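Local coordinates for protein 3-hydroxyisobutyrate dehydrogenase (Salmonella typhimurium, PDB 3G0O) that probably catalyses the oxidation of L-threonate to 2-oxo-tetronate with NAD(+), or less readily NADP(+), as the hydride acceptor, at residues Thr177-Ile180 with Ile181-Leu185; Val242-Phe245 with Val246-Leu249; Ala56-Arg59 with Glu60-Gly63; Ile70-Asn74 with Ala75-Arg79. All coordinates share one frame; numbering follows the deposited sequence.

Contact 1: Thr177-Ile180 with Ile181-Leu185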
ATOM      1  N   THR A 177      -4.455   8.306 -18.931  1.00 13.75           N
ATOM      2  CA  THR A 177      -3.963   6.931 -18.987  1.00 13.61           C
ATOM      3  C   THR A 177      -3.233   6.608 -17.684  1.00 13.96           C
ATOM      4  O   THR A 177      -3.362   5.508 -17.140  1.00 12.88           O
ATOM      5  CB  THR A 177      -2.999   6.721 -20.174  1.00 14.35           C
ATOM      6  OG1 THR A 177      -3.729   6.836 -21.401  1.00 17.40           O
ATOM      7  CG2 THR A 177      -2.349   5.336 -20.104  1.00 14.23           C
ATOM      8  N   VAL A 178      -2.473   7.573 -17.183  1.00 13.33           N
ATOM      9  CA  VAL A 178      -1.743   7.375 -15.937  1.00 12.19           C
ATOM     10  C   VAL A 178      -2.717   7.233 -14.774  1.00 13.33           C
ATOM     11  O   VAL A 178      -2.511   6.400 -13.889  1.00 13.01           O
ATOM     12  CB  VAL A 178      -0.775   8.542 -15.669  1.00 11.92           C
ATOM     13  CG1 VAL A 178      -0.188   8.436 -14.264  1.00 12.84           C
ATOM     14  CG2 VAL A 178       0.340   8.523 -16.704  1.00 12.75           C
ATOM     15  N   LYS A 179      -3.776   8.045 -14.779  1.00 12.69           N
ATOM     16  CA  LYS A 179      -4.794   7.996 -13.731  1.00 13.51           C
ATOM     17  C   LYS A 179      -5.481   6.630 -13.724  1.00 13.15           C
ATOM     18  O   LYS A 179      -5.771   6.077 -12.665  1.00 13.22           O
ATOM     19  CB  LYS A 179      -5.845   9.094 -13.947  1.00 13.03           C
ATOM     20  CG  LYS A 179      -6.970   9.120 -12.905  1.00 14.92           C
ATOM     21  CD  LYS A 179      -6.416   9.254 -11.491  1.00 16.31           C
ATOM     22  CE  LYS A 179      -7.515   9.245 -10.431  1.00 18.98           C
ATOM     23  NZ  LYS A 179      -8.423  10.423 -10.525  1.00 21.76           N
ATOM     24  N   ILE A 180      -5.749   6.095 -14.911  1.00 13.13           N
ATOM     25  CA  ILE A 180      -6.393   4.787 -15.020  1.00 14.36           C
ATOM     26  C   ILE A 180      -5.525   3.724 -14.357  1.00 14.01           C
ATOM     27  O   ILE A 180      -6.014   2.915 -13.570  1.00 13.64           O
ATOM     28  CB  ILE A 180      -6.628   4.397 -16.499  1.00 13.91           C
ATOM     29  CG1 ILE A 180      -7.725   5.284 -17.092  1.00 17.30           C
ATOM     30  CG2 ILE A 180      -7.005   2.917 -16.607  1.00 13.64           C
ATOM     31  CD1 ILE A 180      -7.876   5.161 -18.588  1.00 18.12           C
ATOM     32  N   ILE A 181      -4.235   3.727 -14.674  1.00 13.64           N
ATOM     33  CA  ILE A 181      -3.331   2.753 -14.083  1.00 15.02           C
ATOM     34  C   ILE A 181      -3.311   2.953 -12.566  1.00 15.42           C
ATOM     35  O   ILE A 181      -3.337   1.988 -11.803  1.00 13.73           O
ATOM     36  CB  ILE A 181      -1.917   2.896 -14.669  1.00 15.18           C
ATOM     37  CG1 ILE A 181      -1.974   2.657 -16.180  1.00 16.94           C
ATOM     38  CG2 ILE A 181      -0.970   1.907 -14.004  1.00 18.75           C
ATOM     39  CD1 ILE A 181      -0.666   2.869 -16.894  1.00 20.29           C
ATOM     40  N   HIS A 182      -3.282   4.208 -12.130  1.00 12.04           N
ATOM     41  CA  HIS A 182      -3.286   4.499 -10.702  1.00 12.61           C
ATOM     42  C   HIS A 182      -4.518   3.906 -10.012  1.00 12.38           C
ATOM     43  O   HIS A 182      -4.415   3.357  -8.914  1.00 12.51           O
ATOM     44  CB  HIS A 182      -3.250   6.013 -10.454  1.00 12.14           C
ATOM     45  CG  HIS A 182      -3.378   6.387  -9.010  1.00 13.26           C
ATOM     46  ND1 HIS A 182      -4.596   6.585  -8.396  1.00 12.02           N
ATOM     47  CD2 HIS A 182      -2.443   6.519  -8.038  1.00 12.39           C
ATOM     48  CE1 HIS A 182      -4.408   6.816  -7.110  1.00 13.47           C
ATOM     49  NE2 HIS A 182      -3.110   6.781  -6.865  1.00 13.75           N
ATOM     50  N   GLN A 183      -5.678   4.013 -10.655  1.00 13.00           N
ATOM     51  CA  GLN A 183      -6.912   3.496 -10.070  1.00 11.96           C
ATOM     52  C   GLN A 183      -6.934   1.974  -9.968  1.00 12.87           C
ATOM     53  O   GLN A 183      -7.681   1.418  -9.162  1.00 13.04           O
ATOM     54  CB  GLN A 183      -8.132   3.988 -10.848  1.00 11.86           C
ATOM     55  CG  GLN A 183      -8.404   5.478 -10.694  1.00 13.45           C
ATOM     56  CD  GLN A 183      -8.441   5.925  -9.241  1.00 15.97           C
ATOM     57  OE1 GLN A 183      -7.407   6.235  -8.649  1.00 17.07           O
ATOM     58  NE2 GLN A 183      -9.636   5.956  -8.655  1.00 17.31           N
ATOM     59  N   LEU A 184      -6.125   1.307 -10.785  1.00 10.78           N
ATOM     60  CA  LEU A 184      -6.037  -0.146 -10.729  1.00 11.14           C
ATOM     61  C   LEU A 184      -5.475  -0.464  -9.340  1.00 14.54           C
ATOM     62  O   LEU A 184      -6.004  -1.310  -8.617  1.00 12.78           O
ATOM     63  CB  LEU A 184      -5.091  -0.675 -11.820  1.00 12.32           C
ATOM     64  CG  LEU A 184      -4.866  -2.196 -11.930  1.00 14.16           C
ATOM     65  CD1 LEU A 184      -4.193  -2.511 -13.261  1.00 15.47           C
ATOM     66  CD2 LEU A 184      -4.016  -2.712 -10.775  1.00 15.03           C
ATOM     67  N   LEU A 185      -4.410   0.238  -8.967  1.00 13.06           N
ATOM     68  CA  LEU A 185      -3.788   0.028  -7.662  1.00 13.47           C
ATOM     69  C   LEU A 185      -4.717   0.438  -6.517  1.00 14.07           C
ATOM     70  O   LEU A 185      -4.878  -0.299  -5.547  1.00 12.85           O
ATOM     71  CB  LEU A 185      -2.470   0.804  -7.577  1.00 14.97           C
ATOM     72  CG  LEU A 185      -1.313   0.217  -8.399  1.00 17.46           C
ATOM     73  CD1 LEU A 185      -0.146   1.190  -8.436  1.00 18.35           C
ATOM     74  CD2 LEU A 185      -0.888  -1.113  -7.790  1.00 16.38           C
TER

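Contact 2: Val242-Phe245 with Val246-Leu249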
ATOM      1  N   VAL A 242     -18.741   2.735  -3.424  1.00 15.64           N
ATOM      2  CA  VAL A 242     -18.406   1.462  -4.044  1.00 15.76           C
ATOM      3  C   VAL A 242     -18.538   1.602  -5.556  1.00 15.19           C
ATOM      4  O   VAL A 242     -17.656   1.180  -6.311  1.00 17.10           O
ATOM      5  CB  VAL A 242     -19.364   0.343  -3.553  1.00 15.30           C
ATOM      6  CG1 VAL A 242     -19.368  -0.836  -4.531  1.00 14.70           C
ATOM      7  CG2 VAL A 242     -18.943  -0.119  -2.171  1.00 16.56           C
ATOM      8  N   ASP A 243     -19.638   2.207  -5.996  1.00 17.66           N
ATOM      9  CA  ASP A 243     -19.883   2.390  -7.423  1.00 16.42           C
ATOM     10  C   ASP A 243     -18.802   3.187  -8.151  1.00 16.65           C
ATOM     11  O   ASP A 243     -18.693   3.103  -9.375  1.00 15.88           O
ATOM     12  CB  ASP A 243     -21.257   3.034  -7.654  1.00 19.07           C
ATOM     13  CG  ASP A 243     -22.397   2.051  -7.452  1.00 19.70           C
ATOM     14  OD1 ASP A 243     -22.144   0.828  -7.528  1.00 21.07           O
ATOM     15  OD2 ASP A 243     -23.546   2.496  -7.231  1.00 20.31           O
ATOM     16  N   ILE A 244     -17.995   3.945  -7.411  1.00 15.88           N
ATOM     17  CA  ILE A 244     -16.924   4.711  -8.043  1.00 16.64           C
ATOM     18  C   ILE A 244     -15.891   3.744  -8.605  1.00 17.26           C
ATOM     19  O   ILE A 244     -15.398   3.931  -9.717  1.00 16.75           O
ATOM     20  CB  ILE A 244     -16.201   5.653  -7.050  1.00 17.76           C
ATOM     21  CG1 ILE A 244     -17.148   6.762  -6.584  1.00 18.52           C
ATOM     22  CG2 ILE A 244     -14.971   6.276  -7.725  1.00 18.97           C
ATOM     23  CD1 ILE A 244     -17.574   7.712  -7.683  1.00 21.21           C
ATOM     24  N   PHE A 245     -15.554   2.715  -7.834  1.00 14.37           N
ATOM     25  CA  PHE A 245     -14.575   1.757  -8.314  1.00 14.48           C
ATOM     26  C   PHE A 245     -15.139   0.749  -9.298  1.00 14.03           C
ATOM     27  O   PHE A 245     -14.389   0.151 -10.069  1.00 13.20           O
ATOM     28  CB  PHE A 245     -13.856   1.083  -7.148  1.00 13.71           C
ATOM     29  CG  PHE A 245     -12.727   1.909  -6.622  1.00 16.11           C
ATOM     30  CD1 PHE A 245     -12.903   2.739  -5.521  1.00 17.19           C
ATOM     31  CD2 PHE A 245     -11.517   1.947  -7.306  1.00 16.74           C
ATOM     32  CE1 PHE A 245     -11.889   3.604  -5.111  1.00 19.01           C
ATOM     33  CE2 PHE A 245     -10.499   2.807  -6.908  1.00 18.09           C
ATOM     34  CZ  PHE A 245     -10.687   3.639  -5.806  1.00 18.59           C
ATOM     35  N   VAL A 246     -16.454   0.559  -9.280  1.00 13.18           N
ATOM     36  CA  VAL A 246     -17.081  -0.326 -10.257  1.00 13.92           C
ATOM     37  C   VAL A 246     -16.809   0.377 -11.591  1.00 15.90           C
ATOM     38  O   VAL A 246     -16.433  -0.246 -12.587  1.00 13.53           O
ATOM     39  CB  VAL A 246     -18.614  -0.432 -10.044  1.00 15.36           C
ATOM     40  CG1 VAL A 246     -19.265  -1.078 -11.254  1.00 15.40           C
ATOM     41  CG2 VAL A 246     -18.909  -1.241  -8.799  1.00 13.71           C
ATOM     42  N   LYS A 247     -16.977   1.694 -11.584  1.00 14.67           N
ATOM     43  CA  LYS A 247     -16.745   2.504 -12.769  1.00 16.34           C
ATOM     44  C   LYS A 247     -15.264   2.557 -13.135  1.00 14.50           C
ATOM     45  O   LYS A 247     -14.892   2.256 -14.264  1.00 13.53           O
ATOM     46  CB  LYS A 247     -17.270   3.926 -12.540  1.00 19.00           C
ATOM     47  CG  LYS A 247     -16.795   4.953 -13.559  1.00 24.38           C
ATOM     48  CD  LYS A 247     -17.424   6.318 -13.299  1.00 29.69           C
ATOM     49  CE  LYS A 247     -17.114   6.833 -11.892  1.00 32.00           C
ATOM     50  NZ  LYS A 247     -15.673   7.180 -11.708  1.00 30.59           N
ATOM     51  N   ASP A 248     -14.421   2.927 -12.175  1.00 13.07           N
ATOM     52  CA  ASP A 248     -12.992   3.046 -12.433  1.00 12.97           C
ATOM     53  C   ASP A 248     -12.309   1.751 -12.851  1.00 13.09           C
ATOM     54  O   ASP A 248     -11.520   1.749 -13.789  1.00 11.70           O
ATOM     55  CB  ASP A 248     -12.274   3.645 -11.216  1.00 13.32           C
ATOM     56  CG  ASP A 248     -12.531   5.139 -11.069  1.00 15.99           C
ATOM     57  OD1 ASP A 248     -13.326   5.694 -11.862  1.00 16.95           O
ATOM     58  OD2 ASP A 248     -11.934   5.756 -10.160  1.00 18.38           O
ATOM     59  N   LEU A 249     -12.602   0.655 -12.158  1.00 12.62           N
ATOM     60  CA  LEU A 249     -11.995  -0.617 -12.512  1.00 14.06           C
ATOM     61  C   LEU A 249     -12.571  -1.096 -13.844  1.00 13.26           C
ATOM     62  O   LEU A 249     -11.978  -1.935 -14.524  1.00 13.65           O
ATOM     63  CB  LEU A 249     -12.223  -1.647 -11.403  1.00 10.96           C
ATOM     64  CG  LEU A 249     -11.366  -1.403 -10.150  1.00 13.37           C
ATOM     65  CD1 LEU A 249     -11.785  -2.359  -9.045  1.00 14.56           C
ATOM     66  CD2 LEU A 249      -9.892  -1.574 -10.481  1.00 15.35           C
TER

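Contact 3: Ala56-Arg59 with Glu60-Gly63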
ATOM      1  N   ALA A  56     -24.942  27.267  -8.085  1.00 27.68           N
ATOM      2  CA  ALA A  56     -25.221  25.901  -8.505  1.00 28.42           C
ATOM      3  C   ALA A  56     -24.459  25.561  -9.780  1.00 29.22           C
ATOM      4  O   ALA A  56     -24.082  24.412  -9.995  1.00 28.66           O
ATOM      5  CB  ALA A  56     -26.720  25.714  -8.721  1.00 29.18           C
ATOM      6  N   SER A  57     -24.247  26.555 -10.639  1.00 29.44           N
ATOM      7  CA  SER A  57     -23.500  26.322 -11.870  1.00 29.37           C
ATOM      8  C   SER A  57     -22.469  27.422 -12.058  1.00 28.81           C
ATOM      9  O   SER A  57     -22.481  28.422 -11.342  1.00 28.84           O
ATOM     10  CB  SER A  57     -24.427  26.284 -13.080  1.00 30.22           C
ATOM     11  OG  SER A  57     -24.721  27.589 -13.531  1.00 31.68           O
ATOM     12  N   ALA A  58     -21.585  27.234 -13.029  1.00 27.77           N
ATOM     13  CA  ALA A  58     -20.530  28.195 -13.302  1.00 27.19           C
ATOM     14  C   ALA A  58     -20.897  29.199 -14.394  1.00 27.76           C
ATOM     15  O   ALA A  58     -20.064  30.020 -14.782  1.00 27.66           O
ATOM     16  CB  ALA A  58     -19.252  27.451 -13.683  1.00 26.26           C
ATOM     17  N   ARG A  59     -22.136  29.143 -14.883  1.00 28.17           N
ATOM     18  CA  ARG A  59     -22.574  30.061 -15.936  1.00 30.84           C
ATOM     19  C   ARG A  59     -22.449  31.526 -15.512  1.00 31.27           C
ATOM     20  O   ARG A  59     -22.196  32.391 -16.343  1.00 31.71           O
ATOM     21  CB  ARG A  59     -24.030  29.772 -16.346  1.00 32.08           C
ATOM     22  CG  ARG A  59     -24.283  28.332 -16.775  1.00 35.76           C
ATOM     23  CD  ARG A  59     -25.699  28.100 -17.307  1.00 37.32           C
ATOM     24  NE  ARG A  59     -26.080  26.705 -17.112  1.00 39.95           N
ATOM     25  CZ  ARG A  59     -26.489  26.205 -15.950  1.00 40.75           C
ATOM     26  NH1 ARG A  59     -26.586  26.997 -14.893  1.00 43.04           N
ATOM     27  NH2 ARG A  59     -26.760  24.912 -15.823  1.00 41.15           N
ATOM     28  N   GLU A  60     -22.603  31.796 -14.218  1.00 31.86           N
ATOM     29  CA  GLU A  60     -22.521  33.163 -13.709  1.00 32.95           C
ATOM     30  C   GLU A  60     -21.119  33.780 -13.804  1.00 30.99           C
ATOM     31  O   GLU A  60     -20.985  34.998 -13.940  1.00 31.14           O
ATOM     32  CB  GLU A  60     -22.978  33.214 -12.240  1.00 36.43           C
ATOM     33  CG  GLU A  60     -23.962  32.107 -11.808  1.00 40.68           C
ATOM     34  CD  GLU A  60     -25.399  32.352 -12.221  1.00 43.04           C
ATOM     35  OE1 GLU A  60     -25.638  32.698 -13.400  1.00 44.59           O
ATOM     36  OE2 GLU A  60     -26.302  32.186 -11.366  1.00 44.40           O
ATOM     37  N   PHE A  61     -20.077  32.955 -13.735  1.00 27.50           N
ATOM     38  CA  PHE A  61     -18.716  33.485 -13.782  1.00 25.50           C
ATOM     39  C   PHE A  61     -17.788  32.934 -14.864  1.00 24.86           C
ATOM     40  O   PHE A  61     -16.671  33.423 -15.024  1.00 24.69           O
ATOM     41  CB  PHE A  61     -18.060  33.311 -12.403  1.00 23.45           C
ATOM     42  CG  PHE A  61     -18.020  31.885 -11.920  1.00 22.91           C
ATOM     43  CD1 PHE A  61     -17.117  30.973 -12.467  1.00 21.44           C
ATOM     44  CD2 PHE A  61     -18.896  31.448 -10.931  1.00 22.13           C
ATOM     45  CE1 PHE A  61     -17.088  29.641 -12.033  1.00 22.41           C
ATOM     46  CE2 PHE A  61     -18.876  30.122 -10.490  1.00 22.60           C
ATOM     47  CZ  PHE A  61     -17.971  29.218 -11.042  1.00 22.78           C
ATOM     48  N   ALA A  62     -18.243  31.932 -15.611  1.00 25.25           N
ATOM     49  CA  ALA A  62     -17.422  31.332 -16.662  1.00 26.18           C
ATOM     50  C   ALA A  62     -16.864  32.365 -17.638  1.00 26.01           C
ATOM     51  O   ALA A  62     -15.772  32.195 -18.184  1.00 24.82           O
ATOM     52  CB  ALA A  62     -18.233  30.286 -17.419  1.00 25.32           C
ATOM     53  N   GLY A  63     -17.615  33.440 -17.850  1.00 26.60           N
ATOM     54  CA  GLY A  63     -17.178  34.473 -18.769  1.00 27.29           C
ATOM     55  C   GLY A  63     -16.045  35.366 -18.295  1.00 27.58           C
ATOM     56  O   GLY A  63     -15.530  36.161 -19.081  1.00 28.99           O
TER
HETATM   57  O   HOH W   1     -20.362  34.002 -17.385  1.00 31.15           O

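Contact 4: Ile70-Asn74 with Ala75-Arg79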
ATOM      1  N   ILE A  70     -12.313  21.511 -13.259  1.00 18.21           N
ATOM      2  CA  ILE A  70     -13.467  20.633 -13.145  1.00 18.43           C
ATOM      3  C   ILE A  70     -13.118  19.351 -12.397  1.00 18.75           C
ATOM      4  O   ILE A  70     -12.420  18.476 -12.921  1.00 18.73           O
ATOM      5  CB  ILE A  70     -14.022  20.281 -14.539  1.00 18.95           C
ATOM      6  CG1 ILE A  70     -14.319  21.571 -15.311  1.00 19.04           C
ATOM      7  CG2 ILE A  70     -15.279  19.431 -14.406  1.00 20.69           C
ATOM      8  CD1 ILE A  70     -14.793  21.348 -16.736  1.00 17.44           C
ATOM      9  N   LEU A  71     -13.602  19.254 -11.164  1.00 18.36           N
ATOM     10  CA  LEU A  71     -13.355  18.090 -10.318  1.00 20.73           C
ATOM     11  C   LEU A  71     -14.668  17.346 -10.118  1.00 22.06           C
ATOM     12  O   LEU A  71     -15.381  17.565  -9.137  1.00 22.32           O
ATOM     13  CB  LEU A  71     -12.787  18.541  -8.968  1.00 20.56           C
ATOM     14  CG  LEU A  71     -11.384  19.159  -9.003  1.00 22.84           C
ATOM     15  CD1 LEU A  71     -11.254  20.213  -7.926  1.00 24.76           C
ATOM     16  CD2 LEU A  71     -10.335  18.073  -8.822  1.00 24.04           C
ATOM     17  N   VAL A  72     -14.987  16.470 -11.066  1.00 22.55           N
ATOM     18  CA  VAL A  72     -16.214  15.695 -11.007  1.00 23.69           C
ATOM     19  C   VAL A  72     -15.940  14.200 -11.174  1.00 24.86           C
ATOM     20  O   VAL A  72     -14.832  13.793 -11.522  1.00 24.68           O
ATOM     21  CB  VAL A  72     -17.224  16.171 -12.076  1.00 24.23           C
ATOM     22  CG1 VAL A  72     -17.632  17.608 -11.786  1.00 23.00           C
ATOM     23  CG2 VAL A  72     -16.616  16.060 -13.465  1.00 23.90           C
ATOM     24  N   VAL A  73     -16.968  13.396 -10.933  1.00 24.51           N
ATOM     25  CA  VAL A  73     -16.856  11.944 -10.996  1.00 26.17           C
ATOM     26  C   VAL A  73     -16.555  11.318 -12.354  1.00 24.92           C
ATOM     27  O   VAL A  73     -15.683  10.453 -12.455  1.00 25.75           O
ATOM     28  CB  VAL A  73     -18.139  11.280 -10.425  1.00 26.62           C
ATOM     29  CG1 VAL A  73     -18.054   9.770 -10.553  1.00 29.21           C
ATOM     30  CG2 VAL A  73     -18.316  11.670  -8.967  1.00 29.13           C
ATOM     31  N   ASN A  74     -17.252  11.745 -13.399  1.00 23.50           N
ATOM     32  CA  ASN A  74     -17.035  11.134 -14.705  1.00 24.40           C
ATOM     33  C   ASN A  74     -17.089  12.063 -15.911  1.00 23.54           C
ATOM     34  O   ASN A  74     -17.384  13.254 -15.793  1.00 23.15           O
ATOM     35  CB  ASN A  74     -18.053  10.012 -14.902  1.00 25.09           C
ATOM     36  CG  ASN A  74     -19.471  10.497 -14.727  1.00 27.23           C
ATOM     37  OD1 ASN A  74     -19.887  11.465 -15.362  1.00 25.95           O
ATOM     38  ND2 ASN A  74     -20.221   9.833 -13.859  1.00 27.47           N
ATOM     39  N   ALA A  75     -16.809  11.486 -17.077  1.00 23.09           N
ATOM     40  CA  ALA A  75     -16.805  12.212 -18.340  1.00 24.04           C
ATOM     41  C   ALA A  75     -18.166  12.818 -18.649  1.00 25.24           C
ATOM     42  O   ALA A  75     -18.258  13.932 -19.173  1.00 24.74           O
ATOM     43  CB  ALA A  75     -16.390  11.280 -19.472  1.00 22.46           C
ATOM     44  N   ALA A  76     -19.223  12.077 -18.331  1.00 25.64           N
ATOM     45  CA  ALA A  76     -20.572  12.556 -18.590  1.00 26.80           C
ATOM     46  C   ALA A  76     -20.776  13.888 -17.878  1.00 26.84           C
ATOM     47  O   ALA A  76     -21.321  14.833 -18.452  1.00 27.76           O
ATOM     48  CB  ALA A  76     -21.592  11.535 -18.110  1.00 26.48           C
ATOM     49  N   GLN A  77     -20.326  13.961 -16.630  1.00 27.12           N
ATOM     50  CA  GLN A  77     -20.462  15.180 -15.849  1.00 26.56           C
ATOM     51  C   GLN A  77     -19.540  16.290 -16.355  1.00 26.16           C
ATOM     52  O   GLN A  77     -19.877  17.471 -16.264  1.00 25.73           O
ATOM     53  CB  GLN A  77     -20.205  14.886 -14.370  1.00 28.72           C
ATOM     54  CG  GLN A  77     -21.394  14.216 -13.681  1.00 32.16           C
ATOM     55  CD  GLN A  77     -21.080  13.720 -12.280  1.00 34.33           C
ATOM     56  OE1 GLN A  77     -20.395  14.390 -11.506  1.00 36.02           O
ATOM     57  NE2 GLN A  77     -21.598  12.544 -11.940  1.00 36.58           N
ATOM     58  N   VAL A  78     -18.380  15.918 -16.891  1.00 23.89           N
ATOM     59  CA  VAL A  78     -17.461  16.918 -17.425  1.00 23.03           C
ATOM     60  C   VAL A  78     -18.130  17.546 -18.641  1.00 22.85           C
ATOM     61  O   VAL A  78     -18.159  18.769 -18.787  1.00 22.01           O
ATOM     62  CB  VAL A  78     -16.114  16.294 -17.863  1.00 22.66           C
ATOM     63  CG1 VAL A  78     -15.233  17.362 -18.498  1.00 21.71           C
ATOM     64  CG2 VAL A  78     -15.405  15.679 -16.665  1.00 21.81           C
ATOM     65  N   ARG A  79     -18.673  16.699 -19.510  1.00 22.57           N
ATOM     66  CA  ARG A  79     -19.348  17.172 -20.708  1.00 24.50           C
ATOM     67  C   ARG A  79     -20.561  18.042 -20.390  1.00 25.44           C
ATOM     68  O   ARG A  79     -20.843  18.998 -21.113  1.00 25.55           O
ATOM     69  CB  ARG A  79     -19.773  15.990 -21.583  1.00 26.41           C
ATOM     70  CG  ARG A  79     -18.612  15.283 -22.270  1.00 27.90           C
ATOM     71  CD  ARG A  79     -19.120  14.348 -23.354  1.00 30.83           C
ATOM     72  NE  ARG A  79     -18.065  13.995 -24.302  1.00 32.20           N
ATOM     73  CZ  ARG A  79     -17.193  13.007 -24.131  1.00 33.35           C
ATOM     74  NH1 ARG A  79     -17.243  12.249 -23.043  1.00 34.22           N
ATOM     75  NH2 ARG A  79     -16.263  12.782 -25.051  1.00 33.06           N
TER
HETATM   76  O   HOH W   2     -19.056  14.683  -9.295  1.00 35.72           O

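Contact 1: Thr177-Ile180 with Ile181-Leu185
Ile181 opens the second half of this helical stretch with its N-H donated to Thr177 O (N to O 3.2 Å), while its CG1 lies 3.3 Å from the same Thr177 O. With CG1 beside its own backbone N (chi1 -60°), the chain runs back along the helix, and CD1 ends near Thr177 CG2. Next, His182 N bonds to Val178 O at 2.9 Å. The imidazole points off the helix, and its ND1 donates to Gln183 OE1 (2.8 Å, N-H...O 146°); the oxygen lies at the ring edge in the ring plane, and the nitrogen in the carbonyl plane of the amide, which would restrain the rotation of both groups. In that bond ND1 is the donor, and NE2 makes a weak hydrogen bond with Gly219 N of the second subunit. Gln183 N returns to Lys179 O at 2.9 Å, one turn back. Its side chain, folded at chi2 (-51°), crosses that of Lys179 aslant, bringing OE1 to 3.5 Å from Lys179 CE. The amide's other end, NE2, reaches Asp248 of helix 242-258. Leu184 N closes the series with a weak, bent bond to Ile180 O. All of this belongs to the long helix 174-202, which carries the predicted catalytic residue Lys179; a bound L(+)-tartrate lies close to His182. Lys179 NZ bonds to Thr103 OG1, and it is CE of the lysine that meets Gln183. The chemistry is consistent with a second-shell role, in which Gln183 would orient the imidazole while packing against the predicted active-site lysine.

Contact 2: Val242-Phe245 with Val246-Leu249
Phe245 and Leu249 meet one turn apart: Leu249 CG comes to the edge of the phenyl ring, near its plane, 4.4 Å from Phe245 CD2. Leu249 holds CG beside its backbone N (chi1 -73°), which also sets CG against Phe245 O, the acceptor of the Leu249 N bond at 2.8 Å. The ring packs on Phe273 of helix 264-281, to which Leu249 also turns. On another side of the helix Ile244 lies alongside both Lys247 and Asp248, pointing the same way. Asp248 N donates to Ile244 O in a nearly straight bond (2.8 Å, N-H...O 166°), and Ile244 CG2 lies 3.9 Å from Asp248 OD2. Lys247 sets out with CG anti to the backbone N, then bends at chi3 and chi4, curling its amine back to Asp248 OD1 as a salt bridge of 2.8 Å; NZ approaches on the syn side, 35° out of the carboxylate plane. This stretch lies on helix 242-258 in the all-helical C-terminal domain, and one side turns toward the predicted active site: the side chain of Asp248 is about 6 Å from that of Lys179, and Phe245 is about 5 Å from the bound tartrate. The other oxygen of Asp248, OD2, has its partner on helix 174-202, and the two bonds together would hold the carboxylate between the helices. Toward the N-terminal end of the stretch, Val246 CG2 rests against Val242 CG1 at 4.3 Å. Val246 also lies alongside Asp243, whose OD1 bonds to Ser277 and stands 4.0 Å from Val246 CG2.

Contact 3: Ala56-Arg59 with Glu60-Gly63
The Phe61 ring carries Ala58 on one face: Ala58 CA stands 3.5 Å above the plane, shifted toward the rim, in a CH-pi contact measuring 3.9 Å to the ring centroid. The methyl of Ala58 meets the far end of the ring, Ala58 CB lying 3.4 Å from Phe61 CZ. Ser57 O comes near the ring obliquely, close to CE2, and no polar partner was modelled for this buried oxygen. The ring also meets that of Trp34, the two planes inclined at about 30°. Phe61 has CG between the backbone N and the carbonyl carbon (chi1 58°), which folds the ring back over Ala58 instead of leading it on along the chain. Beneath the ring the backbone turns tightly. Ala58 O takes two donors, Phe61 N at 3.1 Å and Ala62 N at 2.8 Å; the second lies almost straight out from the carbonyl (C=O...N 178°), the first well above its plane. Ala62 CB lies 3.2 Å from Ala58 O. Where the turn runs out, water 1 bridges Arg59 O, to which it donates, and Gly63 N, from which it accepts at 2.8 Å. Arg59 and Glu60 lie on the exposed side, their charged ends apart; the arginine has a long, weak ion pair with Asp86. The turn sits in the loop joining strand 53-55 to strand 67-70 in the Rossmann-type nucleotide-binding domain. Ala58 and Phe61 pack on Ala36 of strand 32-36, the strand next to 53-55, while Ala62 and Arg59 touch Val88 in another loop.

Contact 4: Ile70-Asn74 with Ala75-Arg79
An Asn N-cap starts helix 75-82 just after strand 67-70 of the Rossmann-type domain, in a strand-loop-helix connection beside the GxGxxG-like turn that Val72 touches. Asn74 OD1 accepts from Gln77 N at 2.8 Å, the nitrogen sitting almost in line with the side-chain C=O (168°). The amide gets there because CG sits between the backbone N and the carbonyl carbon (chi1 55°), which swings the oxygen over the first turn; Ala76 CB packs against it at 3.2 Å. Asn74 thus binds the helix twice, its main-chain O also taking Val78 N at 3.0 Å. Gln77 answers by running extended beyond CG back over the loop, crossing Asn74 at about a right angle with the two amide planes 74° apart. Its OE1 lies 3.7 Å from Val72 CB and its NE2 beside Val73 CB. Below the polar cap, Val78 packs on the end of the strand and on the loop: its CG1 meets Ile70 CD1 at 4.4 Å, and its CG2 is pressed against Val72 CG2, closer than carbons usually come. Ile244 of helix 242-258 packs on Val73, and the loop therefore also borders the C-terminal domain. Water 2 joins loop to helix, accepting from Val73 N at 2.9 Å and donating to Gln77 OE1 at 2.6 Å.

From the N terminus, contact 3 comes first, closing a turn in the loop from strand 53-55 to strand 67-70; contact 4 follows, capping helix 75-82 just after strand 67-70. Contacts 1 and 2 are consecutive helical turns, on helices 174-202 and 242-258. The four are in series, none nested or crossed. Contacts 1 and 2 touch, Gln183 NE2 lying 2.8 Å from Asp248 OD2 and Leu184 resting on Leu249. Contact 2 also meets contact 4, Lys247 CD lying 4.1 Å from Asn74 CB, which joins the C-terminal and nucleotide-binding domains. Contact 3 touches none of the others; its centre is about 16 Å from that of contact 4 and about 31 Å from that of contact 1.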